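Local coordinates for protein chitinase A (Cycas revoluta, PDB 4MNK) that probably hydrolyses chitin as a class V, family 18 glycoside hydrolase, and here holds N-acetylglucosamine oligomers in its sugar-binding pockets, at residues Gly8-Tyr13 and Phe18-Ile23; Thr61-Arg64 and Ser68-Thr71; Asp84-Leu89 and Leu117-Pro122; His163-Leu166 and Glu170-Thr173. All blocks are in the same frame, centred on the assembly; numbering follows the deposited sequence.

In the fold
The four contacts follow one another along a TIM-barrel chain. Contacts 1, 2 and 3 reach parallel strands 5-11, 70-77 and 114-119 of the barrel, the last two being neighbours. Contact 4 closes a two-stranded ribbon beyond strand 155-161. Contacts 1 and 2 have centres 12 Å apart and touch, Ser21 O probably accepting a hydrogen bond from Arg64 NH1 at 2.8 Å. Contacts 3 and 4, with centres 16 Å apart, meet where the Pro122 carbonyl packs on Leu166 and Thr173. Contacts 2 and 4 are farthest apart, about 36 Å between centres. Contacts 1 and 3 share a glycan pocket, so packing and sugar binding meet at and just beyond the C-terminal ends of strands 5-11 and 114-119.

Contact 1: residues Gly8-Tyr13 and Phe18-Ile23; sequences GFWPAY and FPPSKI. With NAG (2-acetamido-2-deoxy-beta-D-glucopyranose), chain B.
Trp10, on strand 5-11 of the family 18 TIM barrel, meets Phe18, Pro20 and Ile23 of the loop that leads on to strand 30-36. The indole lies with CG anti to the backbone N (chi1 -180°), which carries it out from the strand into the loop. Its NE1 donates to Phe18 O at 2.8 Å; the acceptor sits in the indole plane, and the donor arrives nearly along the C=O axis. Over one face, Pro20 CG stands 3.8 Å from the centroid of the six-membered ring, 14° off its normal, a CH-pi contact that suits the compact, rigid proline ring. Ala12 N approaches the opposite face. Ile23 CD1 packs obliquely on the five-membered ring, 3.8 Å from Trp10 CD1, while Phe18 offers its ring edge, with CD2 3.9 Å from Trp10 NE1. Phe58 of helix 52-63 also meets the indole. Replacing Trp10 with a leucine would probably leave the Phe18 carbonyl without its donor and Pro20 without a flat surface to lie on. Farther along, Tyr13 lays a ring face under a bound N-acetylglucosamine, whose C5 stands 3.6 Å above the ring plane, over its centre. One short segment thus serves two ends: an apolar indole whose single polar N-H is satisfied by the buried loop carbonyl, and a tyrosine whose ring face packs against the sugar.

Contact 2: residues Thr61-Arg64 and Ser68-Thr71; sequences TVRR and SVKT
Val62 and Arg63, in the last turn of helix 52-63, pack on Val69 and Thr71 where the chain enters strand 70-77, the helix-to-strand return of a beta-alpha-beta unit in the barrel. The apolar part is made of methyl groups. Val62 CG2 reaches Thr71 CG2 at 3.8 Å and Val69 CG1 at 4.1 Å, the two valine side chains crossing at about a right angle. Val69 CG1 stands between its own backbone N and carbonyl carbon (chi1 82°), which turns it toward the helix, where the aliphatic part of Arg63 lies over it, CG 3.8 Å from Val69 CG1. Branched residues suit this seam, being compact and stiff. Thr71 shows both its natures: its methyl faces Val62, while its hydroxyl is hydrogen-bonded to that of Thr59. Among the polar groups, Arg63 bends at chi3 (93°) and brings NE to 2.9 Å from Val69 O, with NH2 making a weak hydrogen bond to Pro67 O. Arg64 NH2 donates to Thr61 O at 2.9 Å. The backbone N of Arg64 reaches that oxygen from the opposite face of its carbonyl plane; Arg64 NH1 goes on to Ser21 O. As for charge, Arg63 NH2 lies 4.9 Å from Lys70 NZ, so the two would probably repel mildly. Arginines are apt at this helix end: their N-H groups meet backbone carbonyls there, and their positive charge is likely to be favoured beside the helix's C-terminal dipole.

Contact 3: residues Asp84-Leu89 and Leu117-Pro122; sequences DNFAKL and LDYEYP. With NAG (2-acetamido-2-deoxy-beta-D-glucopyranose), chain C.
Phe86 of helix 80-90 and Tyr119 of strand 114-119 form an offset stack, with ring centroids 4.6 Å apart and planes at 21°. Each ring also receives the other's methylene: Phe86 CB stands 3.5 Å from the Tyr119 centroid, and Tyr119 CB 3.9 Å from that of Phe86. Tyr119 gets there with CG anti to the backbone N (chi1 178°), while Phe86 CE1 continues on to Asp118 O at 3.6 Å. The other Tyr119 face lies under Pro122 N, so the ring is held between the helix and the loop following the cis peptide before Tyr121. Replacing Tyr119 with an alanine would probably open a gap between Phe86 and Pro122 and let that loop shift. Alternation along the strand sends Asp118 and Glu120 the opposite way, into the glycan pocket, as the last acids of the family's DxDxE signature. There Asp118 OD1 accepts from N2 of the bound N-acetylglucosamine at 3.2 Å. Asp118 OD2 lies 2.6 Å from Glu120 OE2. The axes of the short segments 84-89 and 117-119 make an angle of 105°; Phe131 of helix 125-149 meets the Tyr119 ring edge-to-face, and Phe99 of helix 93-110 packs against Leu117.

Contact 4: residues His163-Leu166 and Glu170-Thr173; sequences HQKL and EVVT
Leu166 and Thr173 lie side by side on one face of a tiny antiparallel ribbon that carries a classic beta bulge. Their side chains point the same way, and Leu166 CD1 touches Thr173 CG2 at 3.9 Å; Met128 of helix 125-149 packs against both. Thr173 can serve on this buried face because its two branches divide the work: CG2, set between the backbone N and the carbonyl carbon, meets the leucine, while OG1 is hydrogen-bonded to Gln125. On the other face Lys165 and Val171 cross obliquely. The lysine bends at chi2 (-79°) and lays its aliphatic part along the valine, CB 4.0 Å from Val171 CG2. A long chain with a charged end suits this partly exposed side, where the methylenes pack on the valine and NZ goes on to a salt bridge with Glu174. Backbone bonds join the two segments. Leu166 N gives to Thr173 O at 2.9 Å, and Leu166 O receives both Thr173 N at 3.0 Å and Val172 N at 2.8 Å, so two successive residues face one, as the bulge requires. The doubly bonded oxygen also has Val172 CG2 at 3.1 Å, a tight approach for a methyl. Trp169, in the short turn linking the two segments, belongs to the second glycan pocket, so the ribbon closes a turn that reaches bound sugar. At the ribbon's start, His163 ND1 accepts from Lys165 N at 3.0 Å, with the donor in the plane of the imidazole ring.

Contact 1: residues Gly8-Tyr13 and Phe18-Ile23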
loop_
_atom_site.group_PDB
_atom_site.type_symbol
_atom_site.label_atom_id
_atom_site.label_comp_id
_atom_site.label_asym_id
_atom_site.label_seq_id
_atom_site.Cartn_x
_atom_site.Cartn_y
_atom_site.Cartn_z
ATOM N N GLY A 8 2.598 1.439 8.130
ATOM C CA GLY A 8 1.195 1.032 8.161
ATOM C C GLY A 8 0.288 2.095 7.581
ATOM O O GLY A 8 0.495 3.287 7.816
ATOM N N PHE A 9 -0.718 1.658 6.827
ATOM C CA PHE A 9 -1.721 2.555 6.261
ATOM C C PHE A 9 -3.021 2.468 7.041
ATOM O O PHE A 9 -3.558 1.373 7.237
ATOM C CB PHE A 9 -2.007 2.181 4.806
ATOM C CG PHE A 9 -0.958 2.639 3.840
ATOM C CD1 PHE A 9 0.215 1.910 3.667
ATOM C CD2 PHE A 9 -1.147 3.793 3.086
ATOM C CE1 PHE A 9 1.191 2.332 2.771
ATOM C CE2 PHE A 9 -0.177 4.221 2.183
ATOM C CZ PHE A 9 0.994 3.486 2.027
ATOM N N TRP A 10 -3.526 3.623 7.476
ATOM C CA TRP A 10 -4.833 3.714 8.124
ATOM C C TRP A 10 -5.807 4.435 7.206
ATOM O O TRP A 10 -5.589 5.603 6.875
ATOM C CB TRP A 10 -4.746 4.447 9.464
ATOM C CG TRP A 10 -6.090 4.542 10.135
ATOM C CD1 TRP A 10 -6.721 3.555 10.833
ATOM C CD2 TRP A 10 -6.981 5.671 10.138
ATOM N NE1 TRP A 10 -7.941 4.000 11.283
ATOM C CE2 TRP A 10 -8.129 5.292 10.869
ATOM C CE3 TRP A 10 -6.918 6.964 9.597
ATOM C CZ2 TRP A 10 -9.209 6.161 11.079
ATOM C CZ3 TRP A 10 -7.993 7.827 9.806
ATOM C CH2 TRP A 10 -9.120 7.419 10.543
ATOM N N PRO A 11 -6.890 3.752 6.798
ATOM C CA PRO A 11 -7.855 4.391 5.919
ATOM C C PRO A 11 -8.959 5.095 6.703
ATOM O O PRO A 11 -9.564 4.508 7.609
ATOM C CB PRO A 11 -8.407 3.220 5.113
ATOM C CG PRO A 11 -8.339 2.056 6.054
ATOM C CD PRO A 11 -7.257 2.350 7.076
ATOM N N ALA A 12 -9.214 6.351 6.347
ATOM C CA ALA A 12 -10.193 7.179 7.049
ATOM C C ALA A 12 -11.613 6.599 7.083
ATOM O O ALA A 12 -12.373 6.895 8.003
ATOM C CB ALA A 12 -10.197 8.588 6.484
ATOM N N TYR A 13 -11.956 5.762 6.102
ATOM C CA TYR A 13 -13.290 5.145 6.041
ATOM C C TYR A 13 -13.598 4.305 7.281
ATOM O O TYR A 13 -14.764 4.072 7.602
ATOM C CB TYR A 13 -13.471 4.297 4.761
ATOM C CG TYR A 13 -12.802 2.926 4.781
ATOM C CD1 TYR A 13 -13.292 1.895 5.587
ATOM C CD2 TYR A 13 -11.694 2.656 3.978
ATOM C CE1 TYR A 13 -12.685 0.646 5.616
ATOM C CE2 TYR A 13 -11.082 1.402 3.993
ATOM C CZ TYR A 13 -11.582 0.404 4.818
ATOM O OH TYR A 13 -10.989 -0.839 4.854
ATOM N N PHE A 18 -12.636 1.444 13.723
ATOM C CA PHE A 18 -11.214 1.398 14.055
ATOM C C PHE A 18 -10.624 2.809 14.022
ATOM O O PHE A 18 -9.967 3.191 13.050
ATOM C CB PHE A 18 -10.471 0.460 13.093
ATOM C CG PHE A 18 -9.136 -0.013 13.605
ATOM C CD1 PHE A 18 -9.046 -1.122 14.441
ATOM C CD2 PHE A 18 -7.964 0.642 13.238
ATOM C CE1 PHE A 18 -7.813 -1.566 14.908
ATOM C CE2 PHE A 18 -6.729 0.204 13.696
ATOM C CZ PHE A 18 -6.651 -0.900 14.534
ATOM N N PRO A 19 -10.868 3.602 15.082
ATOM C CA PRO A 19 -10.289 4.944 15.133
ATOM C C PRO A 19 -8.765 4.880 15.282
ATOM O O PRO A 19 -8.237 3.842 15.678
ATOM C CB PRO A 19 -10.942 5.560 16.376
ATOM C CG PRO A 19 -11.307 4.399 17.226
ATOM C CD PRO A 19 -11.677 3.302 16.278
ATOM N N PRO A 20 -8.055 5.977 14.954
ATOM C CA PRO A 20 -6.591 5.962 15.052
ATOM C C PRO A 20 -6.055 5.551 16.426
ATOM O O PRO A 20 -4.952 5.009 16.519
ATOM C CB PRO A 20 -6.212 7.407 14.721
ATOM C CG PRO A 20 -7.295 7.847 13.795
ATOM C CD PRO A 20 -8.545 7.236 14.360
ATOM N N SER A 21 -6.837 5.786 17.478
ATOM C CA SER A 21 -6.447 5.401 18.834
ATOM C C SER A 21 -6.246 3.891 19.012
ATOM O O SER A 21 -5.575 3.463 19.948
ATOM C CB SER A 21 -7.469 5.914 19.851
ATOM O OG SER A 21 -8.747 5.347 19.613
ATOM N N LYS A 22 -6.821 3.101 18.106
ATOM C CA LYS A 22 -6.724 1.642 18.167
ATOM C C LYS A 22 -5.463 1.080 17.511
ATOM O O LYS A 22 -5.136 -0.091 17.711
ATOM C CB LYS A 22 -7.964 0.993 17.549
ATOM C CG LYS A 22 -9.211 1.090 18.410
ATOM C CD LYS A 22 -10.311 0.183 17.880
ATOM C CE LYS A 22 -11.462 0.068 18.866
ATOM N NZ LYS A 22 -11.097 -0.738 20.061
ATOM N N ILE A 23 -4.762 1.906 16.734
ATOM C CA ILE A 23 -3.526 1.482 16.072
ATOM C C ILE A 23 -2.441 1.236 17.112
ATOM O O ILE A 23 -2.183 2.093 17.959
ATOM C CB ILE A 23 -3.013 2.542 15.066
ATOM C CG1 ILE A 23 -4.073 2.847 13.999
ATOM C CG2 ILE A 23 -1.697 2.084 14.423
ATOM C CD1 ILE A 23 -3.784 4.094 13.179
HETATM C C1 NAG B . -13.446 1.699 0.669
HETATM C C2 NAG B . -14.541 2.633 0.151
HETATM C C3 NAG B . -15.571 2.957 1.236
HETATM C C4 NAG B . -16.019 1.714 2.004
HETATM C C5 NAG B . -14.816 0.863 2.422
HETATM C C6 NAG B . -15.231 -0.440 3.106
HETATM C C7 NAG B . -13.737 4.083 -1.658
HETATM C C8 NAG B . -13.141 5.415 -2.006
HETATM N N2 NAG B . -13.967 3.867 -0.361
HETATM O O3 NAG B . -16.695 3.569 0.641
HETATM O O4 NAG B . -16.749 2.117 3.143
HETATM O O5 NAG B . -14.022 0.564 1.290
HETATM O O6 NAG B . -15.774 -1.341 2.165
HETATM O O7 NAG B . -13.980 3.265 -2.547
#

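Contact 2: residues Thr61-Arg64 and Ser68-Thr71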
loop_
_atom_site.group_PDB
_atom_site.type_symbol
_atom_site.label_atom_id
_atom_site.label_comp_id
_atom_site.label_asym_id
_atom_site.label_seq_id
_atom_site.Cartn_x
_atom_site.Cartn_y
_atom_site.Cartn_z
ATOM N N THR A 61 -2.609 11.611 18.096
ATOM C CA THR A 61 -3.173 10.382 18.652
ATOM C C THR A 61 -2.214 9.200 18.535
ATOM O O THR A 61 -1.925 8.537 19.535
ATOM C CB THR A 61 -4.535 10.031 18.020
ATOM O OG1 THR A 61 -5.505 10.991 18.445
ATOM C CG2 THR A 61 -5.006 8.642 18.443
ATOM N N VAL A 62 -1.713 8.931 17.333
ATOM C CA VAL A 62 -0.855 7.759 17.157
ATOM C C VAL A 62 0.482 7.921 17.884
ATOM O O VAL A 62 1.044 6.949 18.373
ATOM C CB VAL A 62 -0.655 7.353 15.667
ATOM C CG1 VAL A 62 -2.000 7.047 15.011
ATOM C CG2 VAL A 62 0.130 8.408 14.884
ATOM N N ARG A 63 0.965 9.153 18.001
ATOM C CA ARG A 63 2.237 9.393 18.676
ATOM C C ARG A 63 2.172 9.189 20.195
ATOM O O ARG A 63 3.202 9.006 20.832
ATOM C CB ARG A 63 2.809 10.770 18.321
ATOM C CG ARG A 63 3.203 10.923 16.853
ATOM C CD ARG A 63 4.016 12.187 16.609
ATOM N NE ARG A 63 5.450 11.924 16.699
ATOM C CZ ARG A 63 6.409 12.832 16.527
ATOM N NH1 ARG A 63 6.107 14.096 16.264
ATOM N NH2 ARG A 63 7.678 12.467 16.631
ATOM N N ARG A 64 0.971 9.185 20.771
ATOM C CA ARG A 64 0.834 9.004 22.220
ATOM C C ARG A 64 1.366 7.645 22.702
ATOM O O ARG A 64 1.884 7.542 23.817
ATOM C CB ARG A 64 -0.616 9.221 22.671
ATOM C CG ARG A 64 -1.469 7.969 22.677
ATOM C CD ARG A 64 -2.953 8.268 22.732
ATOM N NE ARG A 64 -3.725 7.032 22.859
ATOM C CZ ARG A 64 -3.929 6.154 21.876
ATOM N NH1 ARG A 64 -4.642 5.063 22.112
ATOM N NH2 ARG A 64 -3.425 6.360 20.662
ATOM N N SER A 68 8.076 8.377 18.943
ATOM C CA SER A 68 9.042 8.342 17.840
ATOM C C SER A 68 8.405 8.128 16.460
ATOM O O SER A 68 9.038 8.414 15.443
ATOM C CB SER A 68 10.120 7.278 18.090
ATOM O OG SER A 68 9.614 5.971 17.892
ATOM N N VAL A 69 7.167 7.627 16.422
ATOM C CA VAL A 69 6.494 7.347 15.149
ATOM C C VAL A 69 6.263 8.637 14.355
ATOM O O VAL A 69 5.988 9.691 14.931
ATOM C CB VAL A 69 5.177 6.522 15.340
ATOM C CG1 VAL A 69 3.993 7.407 15.741
ATOM C CG2 VAL A 69 4.847 5.729 14.081
ATOM N N LYS A 70 6.426 8.547 13.039
ATOM C CA LYS A 70 6.166 9.670 12.143
ATOM C C LYS A 70 4.969 9.351 11.261
ATOM O O LYS A 70 4.571 8.193 11.143
ATOM C CB LYS A 70 7.396 9.979 11.288
ATOM C CG LYS A 70 8.590 10.476 12.084
ATOM C CD LYS A 70 9.727 10.896 11.167
ATOM C CE LYS A 70 10.985 11.234 11.957
ATOM N NZ LYS A 70 10.802 12.403 12.861
ATOM N N THR A 71 4.387 10.380 10.654
ATOM C CA THR A 71 3.194 10.194 9.837
ATOM C C THR A 71 3.326 10.840 8.466
ATOM O O THR A 71 4.078 11.802 8.280
ATOM C CB THR A 71 1.936 10.748 10.524
ATOM O OG1 THR A 71 2.099 12.155 10.726
ATOM C CG2 THR A 71 1.680 10.046 11.855
#

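Contact 3: residues Asp84-Leu89 and Leu117-Pro122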
loop_
_atom_site.group_PDB
_atom_site.type_symbol
_atom_site.label_atom_id
_atom_site.label_comp_id
_atom_site.label_asym_id
_atom_site.label_seq_id
_atom_site.Cartn_x
_atom_site.Cartn_y
_atom_site.Cartn_z
ATOM N N ASP A 84 -8.184 9.196 -13.185
ATOM C CA ASP A 84 -8.676 10.221 -14.112
ATOM C C ASP A 84 -8.237 11.614 -13.679
ATOM O O ASP A 84 -7.811 12.424 -14.506
ATOM C CB ASP A 84 -10.207 10.193 -14.205
ATOM C CG ASP A 84 -10.748 8.913 -14.827
ATOM O OD1 ASP A 84 -9.974 8.134 -15.422
ATOM O OD2 ASP A 84 -11.970 8.691 -14.707
ATOM N N ASN A 85 -8.345 11.886 -12.379
ATOM C CA ASN A 85 -7.962 13.175 -11.825
ATOM C C ASN A 85 -6.465 13.456 -11.935
ATOM O O ASN A 85 -6.079 14.562 -12.300
ATOM C CB ASN A 85 -8.459 13.320 -10.385
ATOM C CG ASN A 85 -9.941 13.628 -10.310
ATOM O OD1 ASN A 85 -10.554 14.028 -11.300
ATOM N ND2 ASN A 85 -10.525 13.446 -9.132
ATOM N N PHE A 86 -5.629 12.460 -11.638
ATOM C CA PHE A 86 -4.183 12.604 -11.835
ATOM C C PHE A 86 -3.843 12.873 -13.300
ATOM O O PHE A 86 -2.998 13.717 -13.601
ATOM C CB PHE A 86 -3.419 11.369 -11.350
ATOM C CG PHE A 86 -2.951 11.452 -9.921
ATOM C CD1 PHE A 86 -3.447 10.570 -8.968
ATOM C CD2 PHE A 86 -1.997 12.392 -9.530
ATOM C CE1 PHE A 86 -3.010 10.626 -7.648
ATOM C CE2 PHE A 86 -1.560 12.459 -8.212
ATOM C CZ PHE A 86 -2.067 11.571 -7.271
ATOM N N ALA A 87 -4.506 12.161 -14.209
ATOM C CA ALA A 87 -4.256 12.329 -15.640
ATOM C C ALA A 87 -4.616 13.740 -16.110
ATOM O O ALA A 87 -3.878 14.345 -16.891
ATOM C CB ALA A 87 -5.001 11.275 -16.445
ATOM N N LYS A 88 -5.736 14.271 -15.621
ATOM C CA LYS A 88 -6.138 15.647 -15.934
ATOM C C LYS A 88 -5.157 16.651 -15.338
ATOM O O LYS A 88 -4.705 17.577 -16.018
ATOM C CB LYS A 88 -7.550 15.936 -15.420
ATOM C CG LYS A 88 -8.659 15.311 -16.251
ATOM C CD LYS A 88 -10.043 15.742 -15.780
ATOM C CE LYS A 88 -10.450 15.039 -14.493
ATOM N NZ LYS A 88 -11.827 15.409 -14.062
ATOM N N LEU A 89 -4.831 16.449 -14.063
ATOM C CA LEU A 89 -3.897 17.299 -13.336
ATOM C C LEU A 89 -2.545 17.412 -14.027
ATOM O O LEU A 89 -2.046 18.514 -14.261
ATOM C CB LEU A 89 -3.694 16.745 -11.922
ATOM C CG LEU A 89 -2.510 17.268 -11.106
ATOM C CD1 LEU A 89 -2.645 18.747 -10.804
ATOM C CD2 LEU A 89 -2.379 16.463 -9.831
ATOM N N LEU A 117 1.986 9.862 -2.738
ATOM C CA LEU A 117 1.113 9.861 -3.906
ATOM C C LEU A 117 0.697 8.436 -4.231
ATOM O O LEU A 117 1.552 7.566 -4.410
ATOM C CB LEU A 117 1.821 10.485 -5.112
ATOM C CG LEU A 117 2.439 11.872 -4.912
ATOM C CD1 LEU A 117 3.163 12.310 -6.172
ATOM C CD2 LEU A 117 1.386 12.897 -4.515
ATOM N N ASP A 118 -0.610 8.197 -4.285
ATOM C CA ASP A 118 -1.132 6.898 -4.685
ATOM C C ASP A 118 -1.887 7.045 -6.003
ATOM O O ASP A 118 -3.071 7.392 -6.027
ATOM C CB ASP A 118 -2.017 6.298 -3.583
ATOM C CG ASP A 118 -2.431 4.861 -3.874
ATOM O OD1 ASP A 118 -3.136 4.265 -3.033
ATOM O OD2 ASP A 118 -2.060 4.322 -4.940
ATOM N N TYR A 119 -1.164 6.777 -7.088
ATOM C CA TYR A 119 -1.636 6.952 -8.455
ATOM C C TYR A 119 -1.524 5.616 -9.179
ATOM O O TYR A 119 -0.422 5.124 -9.434
ATOM C CB TYR A 119 -0.780 8.022 -9.141
ATOM C CG TYR A 119 -1.077 8.326 -10.601
ATOM C CD1 TYR A 119 -0.158 9.045 -11.359
ATOM C CD2 TYR A 119 -2.261 7.910 -11.223
ATOM C CE1 TYR A 119 -0.401 9.353 -12.687
ATOM C CE2 TYR A 119 -2.510 8.205 -12.565
ATOM C CZ TYR A 119 -1.572 8.929 -13.286
ATOM O OH TYR A 119 -1.802 9.238 -14.606
ATOM N N GLU A 120 -2.673 5.031 -9.502
ATOM C CA GLU A 120 -2.715 3.693 -10.074
ATOM C C GLU A 120 -3.410 3.714 -11.440
ATOM O O GLU A 120 -4.628 3.578 -11.507
ATOM C CB GLU A 120 -3.403 2.730 -9.094
ATOM C CG GLU A 120 -2.672 2.628 -7.751
ATOM C CD GLU A 120 -3.400 1.811 -6.694
ATOM O OE1 GLU A 120 -4.153 0.879 -7.042
ATOM O OE2 GLU A 120 -3.196 2.090 -5.496
ATOM N N TYR A 121 -2.662 3.872 -12.537
ATOM C CA TYR A 121 -1.195 3.939 -12.574
ATOM C C TYR A 121 -0.755 4.992 -13.595
ATOM O O TYR A 121 -1.541 5.356 -14.477
ATOM C CB TYR A 121 -0.609 2.577 -12.976
ATOM C CG TYR A 121 -1.015 1.453 -12.059
ATOM C CD1 TYR A 121 -0.275 1.156 -10.916
ATOM C CD2 TYR A 121 -2.156 0.698 -12.324
ATOM C CE1 TYR A 121 -0.660 0.127 -10.062
ATOM C CE2 TYR A 121 -2.551 -0.324 -11.480
ATOM C CZ TYR A 121 -1.802 -0.605 -10.355
ATOM O OH TYR A 121 -2.201 -1.624 -9.526
ATOM N N PRO A 122 0.497 5.485 -13.486
ATOM C CA PRO A 122 1.025 6.433 -14.472
ATOM C C PRO A 122 1.386 5.747 -15.794
ATOM O O PRO A 122 2.564 5.613 -16.142
ATOM C CB PRO A 122 2.264 7.008 -13.780
ATOM C CG PRO A 122 2.692 5.939 -12.830
ATOM C CD PRO A 122 1.427 5.293 -12.356
HETATM C C1 NAG C . -4.347 -0.949 -3.551
HETATM C C2 NAG C . -4.669 0.426 -2.950
HETATM C C3 NAG C . -5.700 0.321 -1.824
HETATM C C4 NAG C . -6.863 -0.622 -2.148
HETATM C C5 NAG C . -6.331 -1.937 -2.730
HETATM C C6 NAG C . -7.435 -2.926 -3.107
HETATM C C7 NAG C . -2.586 0.627 -1.591
HETATM C C8 NAG C . -1.450 1.536 -1.220
HETATM N N2 NAG C . -3.482 1.123 -2.457
HETATM O O1 NAG C . -3.579 -0.785 -4.721
HETATM O O3 NAG C . -6.186 1.609 -1.503
HETATM O O4 NAG C . -7.574 -0.872 -0.955
HETATM O O5 NAG C . -5.537 -1.652 -3.866
HETATM O O6 NAG C . -8.271 -2.382 -4.104
HETATM O O7 NAG C . -2.641 -0.504 -1.103
#

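Contact 4: residues His163-Leu166 and Glu170-Thr173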
loop_
_atom_site.group_PDB
_atom_site.type_symbol
_atom_site.label_atom_id
_atom_site.label_comp_id
_atom_site.label_asym_id
_atom_site.label_seq_id
_atom_site.Cartn_x
_atom_site.Cartn_y
_atom_site.Cartn_z
ATOM N N HIS A 163 5.654 -4.477 -9.985
ATOM C CA HIS A 163 6.702 -4.647 -10.984
ATOM C C HIS A 163 7.142 -3.289 -11.518
ATOM O O HIS A 163 6.348 -2.346 -11.580
ATOM C CB HIS A 163 6.158 -5.499 -12.131
ATOM C CG HIS A 163 7.213 -6.187 -12.941
ATOM N ND1 HIS A 163 7.970 -5.535 -13.890
ATOM C CD2 HIS A 163 7.610 -7.481 -12.965
ATOM C CE1 HIS A 163 8.799 -6.395 -14.455
ATOM N NE2 HIS A 163 8.601 -7.583 -13.911
ATOM N N GLN A 164 8.411 -3.200 -11.908
ATOM C CA GLN A 164 8.983 -1.970 -12.446
ATOM C C GLN A 164 8.421 -1.617 -13.828
ATOM O O GLN A 164 8.407 -0.446 -14.213
ATOM C CB GLN A 164 10.515 -2.081 -12.467
ATOM C CG GLN A 164 11.268 -0.803 -12.846
ATOM C CD GLN A 164 11.662 -0.751 -14.318
ATOM O OE1 GLN A 164 11.733 -1.779 -14.998
ATOM N NE2 GLN A 164 11.931 0.450 -14.810
ATOM N N LYS A 165 7.945 -2.627 -14.555
ATOM C CA LYS A 165 7.363 -2.436 -15.881
ATOM C C LYS A 165 5.844 -2.349 -15.805
ATOM O O LYS A 165 5.196 -3.147 -15.122
ATOM C CB LYS A 165 7.747 -3.585 -16.823
ATOM C CG LYS A 165 9.240 -3.855 -16.955
ATOM C CD LYS A 165 9.927 -2.874 -17.889
ATOM C CE LYS A 165 11.397 -3.230 -18.054
ATOM N NZ LYS A 165 12.070 -2.366 -19.059
ATOM N N LEU A 166 5.282 -1.372 -16.508
ATOM C CA LEU A 166 3.840 -1.265 -16.668
ATOM C C LEU A 166 3.499 -1.578 -18.124
ATOM O O LEU A 166 3.619 -0.704 -18.977
ATOM C CB LEU A 166 3.355 0.145 -16.299
ATOM C CG LEU A 166 3.577 0.633 -14.863
ATOM C CD1 LEU A 166 3.390 2.141 -14.757
ATOM C CD2 LEU A 166 2.646 -0.088 -13.895
ATOM N N GLU A 170 2.901 -6.700 -21.289
ATOM C CA GLU A 170 2.840 -5.747 -22.398
ATOM C C GLU A 170 3.332 -4.392 -21.897
ATOM O O GLU A 170 2.576 -3.629 -21.288
ATOM C CB GLU A 170 1.412 -5.649 -22.952
ATOM C CG GLU A 170 1.300 -4.925 -24.291
ATOM C CD GLU A 170 0.036 -5.289 -25.054
ATOM O OE1 GLU A 170 0.154 -5.870 -26.153
ATOM O OE2 GLU A 170 -1.075 -5.004 -24.558
ATOM N N VAL A 171 4.611 -4.113 -22.140
ATOM C CA VAL A 171 5.264 -2.920 -21.600
ATOM C C VAL A 171 4.891 -1.673 -22.398
ATOM O O VAL A 171 5.239 -1.550 -23.576
ATOM C CB VAL A 171 6.808 -3.077 -21.537
ATOM C CG1 VAL A 171 7.454 -1.829 -20.940
ATOM C CG2 VAL A 171 7.197 -4.310 -20.728
ATOM N N VAL A 172 4.176 -0.759 -21.748
ATOM C CA VAL A 172 3.817 0.524 -22.358
ATOM C C VAL A 172 4.660 1.660 -21.777
ATOM O O VAL A 172 4.922 2.661 -22.447
ATOM C CB VAL A 172 2.291 0.833 -22.258
ATOM C CG1 VAL A 172 1.477 -0.312 -22.833
ATOM C CG2 VAL A 172 1.855 1.129 -20.822
ATOM N N THR A 173 5.071 1.484 -20.521
ATOM C CA THR A 173 5.990 2.389 -19.839
ATOM C C THR A 173 6.611 1.650 -18.650
ATOM O O THR A 173 6.342 0.463 -18.438
ATOM C CB THR A 173 5.302 3.726 -19.409
ATOM O OG1 THR A 173 6.294 4.661 -18.967
ATOM C CG2 THR A 173 4.264 3.503 -18.308
#